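Local coordinates for protein 2-nitropropane dioxygenase (Streptomyces ansochromogenes, PDB 3BW2) that probably uses FMN and molecular oxygen to oxidise alkyl nitronates, with propionate 3-nitronate as the presumed physiological substrate, at residues A[268-282]-A[291-305]. Residues are numbered along the deposited sequence; the frame is centred on the assembly and turned at random.
Sequences RAFTGRPARSLVNRF and PAAYPDVHHLTSPLR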
loop_
_atom_site.group_PDB
_atom_site.type_symbol
_atom_site.label_atom_id
_atom_site.label_comp_id
_atom_site.label_asym_id
_atom_site.label_seq_id
_atom_site.Cartn_x
_atom_site.Cartn_y
_atom_site.Cartn_z
ATOM N N ARG A 268 -6.194 -16.732 1.521
ATOM C CA ARG A 268 -5.539 -18.026 1.651
ATOM C C ARG A 268 -6.459 -19.082 1.043
ATOM O O ARG A 268 -6.154 -20.272 1.058
ATOM C CB ARG A 268 -5.288 -18.363 3.128
ATOM C CG ARG A 268 -4.240 -17.494 3.822
ATOM C CD ARG A 268 -3.758 -18.149 5.130
ATOM N NE ARG A 268 -2.748 -17.352 5.828
ATOM C CZ ARG A 268 -3.007 -16.259 6.545
ATOM N NH1 ARG A 268 -4.252 -15.819 6.675
ATOM N NH2 ARG A 268 -2.013 -15.594 7.121
ATOM N N ALA A 269 -7.583 -18.632 0.493
ATOM C CA ALA A 269 -8.574 -19.533 -0.092
ATOM C C ALA A 269 -8.048 -20.578 -1.073
ATOM O O ALA A 269 -8.437 -21.740 -1.018
ATOM C CB ALA A 269 -9.675 -18.715 -0.769
ATOM N N PHE A 270 -7.160 -20.171 -1.969
ATOM C CA PHE A 270 -6.647 -21.089 -2.977
ATOM C C PHE A 270 -5.422 -21.922 -2.612
ATOM O O PHE A 270 -5.285 -23.055 -3.076
ATOM C CB PHE A 270 -6.338 -20.310 -4.257
ATOM C CG PHE A 270 -7.528 -19.602 -4.841
ATOM C CD1 PHE A 270 -8.506 -20.309 -5.527
ATOM C CD2 PHE A 270 -7.678 -18.226 -4.686
ATOM C CE1 PHE A 270 -9.620 -19.659 -6.055
ATOM C CE2 PHE A 270 -8.792 -17.565 -5.209
ATOM C CZ PHE A 270 -9.764 -18.285 -5.895
ATOM N N THR A 271 -4.538 -21.377 -1.785
ATOM C CA THR A 271 -3.302 -22.086 -1.469
ATOM C C THR A 271 -2.917 -22.221 0.001
ATOM O O THR A 271 -1.963 -22.927 0.323
ATOM C CB THR A 271 -2.129 -21.412 -2.188
ATOM O OG1 THR A 271 -1.912 -20.118 -1.613
ATOM C CG2 THR A 271 -2.440 -21.236 -3.673
ATOM N N GLY A 272 -3.635 -21.540 0.889
ATOM C CA GLY A 272 -3.299 -21.627 2.296
ATOM C C GLY A 272 -2.262 -20.600 2.716
ATOM O O GLY A 272 -1.794 -20.617 3.854
ATOM N N ARG A 273 -1.888 -19.715 1.797
ATOM C CA ARG A 273 -0.926 -18.656 2.088
ATOM C C ARG A 273 -1.499 -17.382 1.465
ATOM O O ARG A 273 -2.165 -17.437 0.433
ATOM C CB ARG A 273 0.450 -18.981 1.482
ATOM C CG ARG A 273 1.645 -18.702 2.412
ATOM C CD ARG A 273 2.952 -19.212 1.793
ATOM N NE ARG A 273 4.108 -19.165 2.696
ATOM C CZ ARG A 273 4.734 -18.054 3.082
ATOM N NH1 ARG A 273 5.782 -18.133 3.897
ATOM N NH2 ARG A 273 4.323 -16.865 2.663
ATOM N N PRO A 274 -1.255 -16.220 2.088
ATOM C CA PRO A 274 -1.774 -14.953 1.561
ATOM C C PRO A 274 -1.316 -14.629 0.145
ATOM O O PRO A 274 -0.118 -14.498 -0.121
ATOM C CB PRO A 274 -1.278 -13.928 2.579
ATOM C CG PRO A 274 -1.245 -14.718 3.861
ATOM C CD PRO A 274 -0.613 -16.017 3.401
ATOM N N ALA A 275 -2.282 -14.491 -0.759
ATOM C CA ALA A 275 -1.989 -14.182 -2.153
ATOM C C ALA A 275 -3.095 -13.275 -2.690
ATOM O O ALA A 275 -4.273 -13.516 -2.431
ATOM C CB ALA A 275 -1.911 -15.475 -2.963
ATOM N N ARG A 276 -2.720 -12.236 -3.435
ATOM C CA ARG A 276 -3.709 -11.297 -3.965
ATOM C C ARG A 276 -4.329 -11.769 -5.278
ATOM O O ARG A 276 -3.634 -11.977 -6.279
ATOM C CB ARG A 276 -3.082 -9.912 -4.146
ATOM C CG ARG A 276 -4.066 -8.843 -4.612
ATOM C CD ARG A 276 -3.400 -7.480 -4.692
ATOM N NE ARG A 276 -2.996 -6.986 -3.378
ATOM C CZ ARG A 276 -3.832 -6.519 -2.452
ATOM N NH1 ARG A 276 -5.139 -6.471 -2.681
ATOM N NH2 ARG A 276 -3.357 -6.097 -1.288
ATOM N N SER A 277 -5.648 -11.920 -5.255
ATOM C CA SER A 277 -6.419 -12.386 -6.400
ATOM C C SER A 277 -7.626 -11.484 -6.628
ATOM O O SER A 277 -8.048 -10.773 -5.720
ATOM C CB SER A 277 -6.910 -13.812 -6.125
ATOM O OG SER A 277 -7.974 -14.175 -6.986
ATOM N N LEU A 278 -8.175 -11.505 -7.841
ATOM C CA LEU A 278 -9.372 -10.721 -8.129
ATOM C C LEU A 278 -10.466 -11.418 -7.325
ATOM O O LEU A 278 -10.497 -12.648 -7.255
ATOM C CB LEU A 278 -9.718 -10.776 -9.620
ATOM C CG LEU A 278 -8.748 -10.129 -10.610
ATOM C CD1 LEU A 278 -9.183 -10.449 -12.025
ATOM C CD2 LEU A 278 -8.720 -8.624 -10.400
ATOM N N VAL A 279 -11.349 -10.648 -6.700
ATOM C CA VAL A 279 -12.414 -11.245 -5.909
ATOM C C VAL A 279 -13.401 -11.967 -6.822
ATOM O O VAL A 279 -13.928 -11.384 -7.761
ATOM C CB VAL A 279 -13.166 -10.171 -5.085
ATOM C CG1 VAL A 279 -14.319 -10.805 -4.313
ATOM C CG2 VAL A 279 -12.197 -9.488 -4.122
ATOM N N ASN A 280 -13.621 -13.249 -6.561
ATOM C CA ASN A 280 -14.558 -14.027 -7.350
ATOM C C ASN A 280 -15.345 -14.921 -6.404
ATOM O O ASN A 280 -15.176 -14.836 -5.185
ATOM C CB ASN A 280 -13.827 -14.858 -8.422
ATOM C CG ASN A 280 -12.823 -15.832 -7.833
ATOM O OD1 ASN A 280 -12.732 -15.991 -6.616
ATOM N ND2 ASN A 280 -12.065 -16.504 -8.705
ATOM N N ARG A 281 -16.206 -15.769 -6.958
ATOM C CA ARG A 281 -17.037 -16.655 -6.147
ATOM C C ARG A 281 -16.256 -17.486 -5.135
ATOM O O ARG A 281 -16.572 -17.489 -3.943
ATOM C CB ARG A 281 -17.845 -17.594 -7.052
ATOM C CG ARG A 281 -18.821 -18.492 -6.295
ATOM C CD ARG A 281 -19.476 -19.513 -7.216
ATOM N NE ARG A 281 -18.502 -20.446 -7.779
ATOM C CZ ARG A 281 -17.824 -21.347 -7.072
ATOM N NH1 ARG A 281 -18.007 -21.450 -5.760
ATOM N NH2 ARG A 281 -16.961 -22.151 -7.678
ATOM N N PHE A 282 -15.242 -18.203 -5.612
ATOM C CA PHE A 282 -14.437 -19.055 -4.741
ATOM C C PHE A 282 -13.859 -18.254 -3.576
ATOM O O PHE A 282 -13.899 -18.692 -2.429
ATOM C CB PHE A 282 -13.294 -19.693 -5.543
ATOM C CG PHE A 282 -12.679 -20.897 -4.876
ATOM C CD1 PHE A 282 -13.027 -22.181 -5.278
ATOM C CD2 PHE A 282 -11.765 -20.744 -3.838
ATOM C CE1 PHE A 282 -12.472 -23.296 -4.653
ATOM C CE2 PHE A 282 -11.207 -21.852 -3.209
ATOM C CZ PHE A 282 -11.559 -23.130 -3.616
ATOM N N PRO A 291 -7.563 -21.731 6.051
ATOM C CA PRO A 291 -6.526 -21.840 7.078
ATOM C C PRO A 291 -5.120 -21.588 6.537
ATOM O O PRO A 291 -4.881 -21.678 5.334
ATOM C CB PRO A 291 -6.690 -23.272 7.567
ATOM C CG PRO A 291 -7.006 -23.997 6.283
ATOM C CD PRO A 291 -8.006 -23.069 5.609
ATOM N N ALA A 292 -4.197 -21.268 7.437
ATOM C CA ALA A 292 -2.812 -21.036 7.058
ATOM C C ALA A 292 -2.170 -22.413 6.961
ATOM O O ALA A 292 -1.693 -22.956 7.954
ATOM C CB ALA A 292 -2.110 -20.193 8.115
ATOM N N ALA A 293 -2.181 -22.987 5.763
ATOM C CA ALA A 293 -1.611 -24.314 5.551
ATOM C C ALA A 293 -1.117 -24.461 4.119
ATOM O O ALA A 293 -1.829 -24.972 3.259
ATOM C CB ALA A 293 -2.661 -25.385 5.857
ATOM N N TYR A 294 0.111 -24.015 3.880
ATOM C CA TYR A 294 0.728 -24.070 2.559
ATOM C C TYR A 294 1.881 -25.074 2.559
ATOM O O TYR A 294 2.627 -25.164 3.530
ATOM C CB TYR A 294 1.261 -22.683 2.187
ATOM C CG TYR A 294 1.966 -22.641 0.857
ATOM C CD1 TYR A 294 1.256 -22.441 -0.323
ATOM C CD2 TYR A 294 3.344 -22.833 0.773
ATOM C CE1 TYR A 294 1.899 -22.434 -1.557
ATOM C CE2 TYR A 294 4.000 -22.827 -0.456
ATOM C CZ TYR A 294 3.272 -22.626 -1.615
ATOM O OH TYR A 294 3.910 -22.614 -2.835
ATOM N N PRO A 295 2.054 -25.834 1.465
ATOM C CA PRO A 295 1.260 -25.831 0.236
ATOM C C PRO A 295 0.094 -26.811 0.316
ATOM O O PRO A 295 -0.513 -27.149 -0.699
ATOM C CB PRO A 295 2.278 -26.244 -0.816
ATOM C CG PRO A 295 3.063 -27.288 -0.075
ATOM C CD PRO A 295 3.267 -26.660 1.297
ATOM N N ASP A 296 -0.210 -27.262 1.529
ATOM C CA ASP A 296 -1.298 -28.215 1.751
ATOM C C ASP A 296 -2.579 -27.812 1.024
ATOM O O ASP A 296 -3.146 -28.598 0.262
ATOM C CB ASP A 296 -1.586 -28.342 3.248
ATOM C CG ASP A 296 -0.384 -28.839 4.038
ATOM O OD1 ASP A 296 0.667 -28.164 4.017
ATOM O OD2 ASP A 296 -0.495 -29.903 4.681
ATOM N N VAL A 297 -3.039 -26.588 1.268
ATOM C CA VAL A 297 -4.259 -26.102 0.632
ATOM C C VAL A 297 -4.085 -26.018 -0.880
ATOM O O VAL A 297 -5.004 -26.334 -1.638
ATOM C CB VAL A 297 -4.667 -24.724 1.203
ATOM C CG1 VAL A 297 -5.876 -24.184 0.461
ATOM C CG2 VAL A 297 -4.982 -24.863 2.691
ATOM N N HIS A 298 -2.899 -25.607 -1.319
ATOM C CA HIS A 298 -2.621 -25.516 -2.746
ATOM C C HIS A 298 -2.832 -26.870 -3.428
ATOM O O HIS A 298 -3.444 -26.944 -4.496
ATOM C CB HIS A 298 -1.187 -25.036 -2.986
ATOM C CG HIS A 298 -0.743 -25.171 -4.407
ATOM N ND1 HIS A 298 -0.118 -26.303 -4.887
ATOM C CD2 HIS A 298 -0.881 -24.341 -5.467
ATOM C CE1 HIS A 298 0.108 -26.164 -6.181
ATOM N NE2 HIS A 298 -0.345 -24.982 -6.557
ATOM N N HIS A 299 -2.322 -27.937 -2.816
ATOM C CA HIS A 299 -2.482 -29.279 -3.378
ATOM C C HIS A 299 -3.958 -29.654 -3.375
ATOM O O HIS A 299 -4.479 -30.242 -4.325
ATOM C CB HIS A 299 -1.730 -30.321 -2.544
ATOM C CG HIS A 299 -0.247 -30.127 -2.514
ATOM N ND1 HIS A 299 0.505 -29.950 -3.655
ATOM C CD2 HIS A 299 0.627 -30.122 -1.481
ATOM C CE1 HIS A 299 1.780 -29.844 -3.325
ATOM N NE2 HIS A 299 1.882 -29.945 -2.012
ATOM N N LEU A 300 -4.622 -29.305 -2.282
ATOM C CA LEU A 300 -6.031 -29.600 -2.097
ATOM C C LEU A 300 -6.926 -29.026 -3.202
ATOM O O LEU A 300 -7.795 -29.725 -3.730
ATOM C CB LEU A 300 -6.474 -29.054 -0.739
ATOM C CG LEU A 300 -7.767 -29.568 -0.111
ATOM C CD1 LEU A 300 -7.619 -31.046 0.236
ATOM C CD2 LEU A 300 -8.072 -28.755 1.144
ATOM N N THR A 301 -6.700 -27.765 -3.560
ATOM C CA THR A 301 -7.524 -27.089 -4.567
ATOM C C THR A 301 -7.050 -27.171 -6.013
ATOM O O THR A 301 -7.810 -26.853 -6.931
ATOM C CB THR A 301 -7.670 -25.591 -4.243
ATOM O OG1 THR A 301 -6.410 -24.939 -4.442
ATOM C CG2 THR A 301 -8.118 -25.394 -2.801
ATOM N N SER A 302 -5.804 -27.584 -6.220
ATOM C CA SER A 302 -5.253 -27.661 -7.568
ATOM C C SER A 302 -6.203 -28.299 -8.582
ATOM O O SER A 302 -6.403 -27.757 -9.669
ATOM C CB SER A 302 -3.923 -28.411 -7.559
ATOM O OG SER A 302 -3.358 -28.390 -8.856
ATOM N N PRO A 303 -6.794 -29.462 -8.245
ATOM C CA PRO A 303 -7.720 -30.134 -9.161
ATOM C C PRO A 303 -8.953 -29.274 -9.444
ATOM O O PRO A 303 -9.473 -29.267 -10.556
ATOM C CB PRO A 303 -8.081 -31.416 -8.412
ATOM C CG PRO A 303 -6.859 -31.683 -7.591
ATOM C CD PRO A 303 -6.528 -30.309 -7.069
ATOM N N LEU A 304 -9.419 -28.553 -8.429
ATOM C CA LEU A 304 -10.590 -27.692 -8.588
ATOM C C LEU A 304 -10.276 -26.577 -9.577
ATOM O O LEU A 304 -11.061 -26.293 -10.487
ATOM C CB LEU A 304 -10.995 -27.092 -7.236
ATOM C CG LEU A 304 -11.414 -28.091 -6.152
ATOM C CD1 LEU A 304 -11.693 -27.355 -4.838
ATOM C CD2 LEU A 304 -12.647 -28.857 -6.610
ATOM N N ARG A 305 -9.116 -25.953 -9.404
ATOM C CA ARG A 305 -8.706 -24.872 -10.286
ATOM C C ARG A 305 -8.489 -25.348 -11.718
ATOM O O ARG A 305 -8.805 -24.628 -12.661
ATOM C CB ARG A 305 -7.440 -24.208 -9.746
ATOM C CG ARG A 305 -7.701 -23.304 -8.547
ATOM C CD ARG A 305 -6.412 -22.701 -8.029
ATOM N NE ARG A 305 -5.672 -23.648 -7.208
ATOM C CZ ARG A 305 -4.394 -23.507 -6.883
ATOM N NH1 ARG A 305 -3.709 -22.458 -7.319
ATOM N NH2 ARG A 305 -3.807 -24.410 -6.109
#
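Thr301 OG1 donates a short hydrogen bond to Phe270 O (2.6 Å), tying helix 296-311 to the turn that joins strands 264-267 and 275-278, an antiparallel beta hairpin beside the parallel TIM barrel that carries FMN. The donor lies in the plane of the Phe270 carbonyl, with a C=O...OG1 angle of 145°. With OG1 turned between its own backbone N and carbonyl carbon (chi1 70°), Thr301 faces the turn and also accepts weak bonds from NE and NH2 of Arg305. That guanidinium lays one face over Phe270 O, while NH2 reaches back weakly to His298 O. With an alanine here in place of Thr301, the buried Phe270 carbonyl would probably lose its short bond, and the Arg305 guanidinium, deprived of its weak acceptor, would be freer to turn. The next two carbonyls of the turn meet backbone donors, both weakly: His298 N bonds to Thr271 O (3.3 Å) and Ala293 N to Gly272 O (3.1 Å). Gly272 is closed in further by CA-H...O contacts, its CA to Pro291 O and its O to Ala292 CA. The absence of a CB at Gly272 leaves room for Ala293 O and Val297 CG2 to come close; Val297 CB already sits 3.4 Å from Gly272 N, which is itself bonded to Arg268 O. Polar ends are satisfied farther out: Thr271 OG1 by His179, Arg268 NH2 by salt bridges to Asp185 and Asp190, Arg273 NH2 by Thr182, and Tyr294 OH by Tyr44. The extended chain of Arg268 lays its CD 3.6 Å from Ala292 CA. Phe282 adds an apolar end to the contact, Leu304 CD1 meeting its ring edge at CE1. Thr271 O lies at the edge of the Tyr294 ring, and Arg273 CD sits over one ring face, 4.1 Å from the ring centroid.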